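Local coordinates for outer membrane associated protein (Francisella tularensis subsp. tularensis, PDB 6U83) that is an outer-membrane-associated protein, possibly a porin, whose OmpA-like domain holds d-alanine in a pocket and probably attaches to peptidoglycan, at residues A[37-42]-A[46-51]. Residues are numbered along the deposited sequence; the frame is centred on the assembly and turned at random.
Sequences GNFNLT and VACYTI
A disulfide sulfur lying over the face of a phenylalanine ring is the distinctive element here: SG of Cys48, bonded to SG of Cys35, sits 3.9 Å from the centroid of the Phe39 ring and 25° off its normal. The sulfur is displaced toward the rim on the CB side of the ring, and its closest approach is to CD1 of Phe39, at 3.5 Å. CB of Cys48 points toward the loop, and chi1 of 59° then carries SG over the ring. The CB of Phe39 points toward the strand as well.

Val46, two residues earlier on the same side of the strand, adds the second part of the contact. Its CG1 comes in at the edge of the ring, near the ring plane, 4.0 Å from CD1 of Phe39, and the two side chains cross at about a right angle. One aromatic carbon is therefore shared by sulfur over the face and a methyl at the rim. OG1 of Thr42 lies beside the same methyl, 4.3 Å from CG1 of Val46.

Bonds within the loop shape it. OG1 of Thr42 donates to O of Phe39 over 2.9 Å, tilted 21° from the carbonyl plane, while N of Leu41 bonds to O of Asn38, closing a type I beta-turn in which Phe39 is the second residue. Lys63 and Arg158 bond to the carbonyls of Asn40 and Leu41, and Tyr59 of strand 55-63 meets the Phe39 ring obliquely.

In this OmpA-like domain, the disulfide and Phe39 both join the loop between the parallel-paired strands 33-34 and 46-52 to the latter strand. Between the two segments, contact rests on dispersion and sulfur-aromatic attraction, while polar bonds act within the turn and from its carbonyls outward.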
loop_
_atom_site.group_PDB
_atom_site.type_symbol
_atom_site.label_atom_id
_atom_site.label_comp_id
_atom_site.label_asym_id
_atom_site.label_seq_id
_atom_site.Cartn_x
_atom_site.Cartn_y
_atom_site.Cartn_z
ATOM N N GLY A 37 -7.287 7.040 -12.877
ATOM C CA GLY A 37 -8.586 6.528 -12.494
ATOM C C GLY A 37 -8.546 5.033 -12.240
ATOM O O GLY A 37 -7.984 4.282 -13.046
ATOM N N ASN A 38 -9.122 4.590 -11.118
ATOM C CA ASN A 38 -9.157 3.173 -10.742
ATOM C C ASN A 38 -7.755 2.573 -10.684
ATOM O O ASN A 38 -7.464 1.554 -11.315
ATOM C CB ASN A 38 -10.042 2.372 -11.694
ATOM C CG ASN A 38 -11.410 2.123 -11.126
ATOM O OD1 ASN A 38 -11.619 2.234 -9.917
ATOM N ND2 ASN A 38 -12.355 1.775 -11.988
ATOM N N PHE A 39 -6.879 3.217 -9.911
ATOM C CA PHE A 39 -5.481 2.807 -9.874
ATOM C C PHE A 39 -5.284 1.453 -9.198
ATOM O O PHE A 39 -4.231 0.831 -9.375
ATOM C CB PHE A 39 -4.650 3.868 -9.156
ATOM C CG PHE A 39 -4.882 3.904 -7.683
ATOM C CD1 PHE A 39 -4.129 3.104 -6.827
ATOM C CD2 PHE A 39 -5.860 4.725 -7.144
ATOM C CE1 PHE A 39 -4.348 3.121 -5.461
ATOM C CE2 PHE A 39 -6.084 4.756 -5.775
ATOM C CZ PHE A 39 -5.324 3.951 -4.932
ATOM N N ASN A 40 -6.252 0.995 -8.410
ATOM C CA ASN A 40 -6.136 -0.271 -7.700
ATOM C C ASN A 40 -6.560 -1.457 -8.548
ATOM O O ASN A 40 -6.350 -2.604 -8.132
ATOM C CB ASN A 40 -6.977 -0.236 -6.425
ATOM C CG ASN A 40 -8.393 0.254 -6.679
ATOM O OD1 ASN A 40 -8.786 0.509 -7.824
ATOM N ND2 ASN A 40 -9.171 0.392 -5.610
ATOM N N LEU A 41 -7.160 -1.212 -9.713
ATOM C CA LEU A 41 -7.501 -2.291 -10.624
ATOM C C LEU A 41 -6.333 -2.673 -11.530
ATOM O O LEU A 41 -6.530 -3.367 -12.534
ATOM C CB LEU A 41 -8.733 -1.910 -11.446
ATOM C CG LEU A 41 -10.077 -2.326 -10.837
ATOM C CD1 LEU A 41 -10.223 -1.902 -9.368
ATOM C CD2 LEU A 41 -11.227 -1.788 -11.675
ATOM N N THR A 42 -5.128 -2.219 -11.196
ATOM C CA THR A 42 -3.905 -2.736 -11.791
ATOM C C THR A 42 -3.520 -4.040 -11.110
ATOM O O THR A 42 -3.572 -4.149 -9.881
ATOM C CB THR A 42 -2.771 -1.727 -11.623
ATOM O OG1 THR A 42 -2.632 -1.418 -10.226
ATOM C CG2 THR A 42 -3.064 -0.452 -12.398
ATOM N N VAL A 46 1.747 -0.867 -7.151
ATOM C CA VAL A 46 1.819 0.556 -7.474
ATOM C C VAL A 46 1.836 1.401 -6.210
ATOM O O VAL A 46 1.292 1.025 -5.168
ATOM C CB VAL A 46 0.660 1.014 -8.389
ATOM C CG1 VAL A 46 -0.598 1.298 -7.568
ATOM C CG2 VAL A 46 1.088 2.237 -9.203
ATOM N N ALA A 47 2.474 2.558 -6.326
ATOM C CA ALA A 47 2.385 3.646 -5.368
ATOM C C ALA A 47 2.127 4.922 -6.158
ATOM O O ALA A 47 2.863 5.227 -7.100
ATOM C CB ALA A 47 3.667 3.763 -4.534
ATOM N N CYS A 48 1.075 5.653 -5.800
ATOM C CA CYS A 48 0.728 6.867 -6.526
ATOM C C CYS A 48 0.219 7.923 -5.538
ATOM O O CYS A 48 -0.011 7.639 -4.354
ATOM C CB CYS A 48 -0.275 6.555 -7.648
ATOM S SG CYS A 48 -1.849 5.792 -7.148
ATOM N N TYR A 49 0.076 9.169 -6.021
ATOM C CA TYR A 49 -0.337 10.285 -5.169
ATOM C C TYR A 49 -1.577 10.978 -5.723
ATOM O O TYR A 49 -1.805 11.002 -6.934
ATOM C CB TYR A 49 0.795 11.345 -4.990
ATOM C CG TYR A 49 1.139 12.140 -6.241
ATOM C CD1 TYR A 49 0.365 13.219 -6.645
ATOM C CD2 TYR A 49 2.246 11.814 -7.013
ATOM C CE1 TYR A 49 0.672 13.933 -7.789
ATOM C CE2 TYR A 49 2.561 12.522 -8.157
ATOM C CZ TYR A 49 1.773 13.578 -8.537
ATOM O OH TYR A 49 2.076 14.292 -9.671
ATOM N N THR A 50 -2.373 11.562 -4.822
ATOM C CA THR A 50 -3.357 12.573 -5.192
ATOM C C THR A 50 -3.096 13.832 -4.383
ATOM O O THR A 50 -2.542 13.780 -3.281
ATOM C CB THR A 50 -4.807 12.140 -4.955
ATOM O OG1 THR A 50 -5.093 12.207 -3.553
ATOM C CG2 THR A 50 -5.035 10.732 -5.452
ATOM N N ILE A 51 -3.496 14.965 -4.937
ATOM C CA ILE A 51 -3.386 16.242 -4.258
ATOM C C ILE A 51 -4.792 16.731 -3.968
ATOM O O ILE A 51 -5.694 16.599 -4.804
ATOM C CB ILE A 51 -2.597 17.266 -5.094
ATOM C CG1 ILE A 51 -1.207 16.723 -5.422
ATOM C CG2 ILE A 51 -2.485 18.584 -4.353
ATOM C CD1 ILE A 51 -0.561 17.455 -6.601
#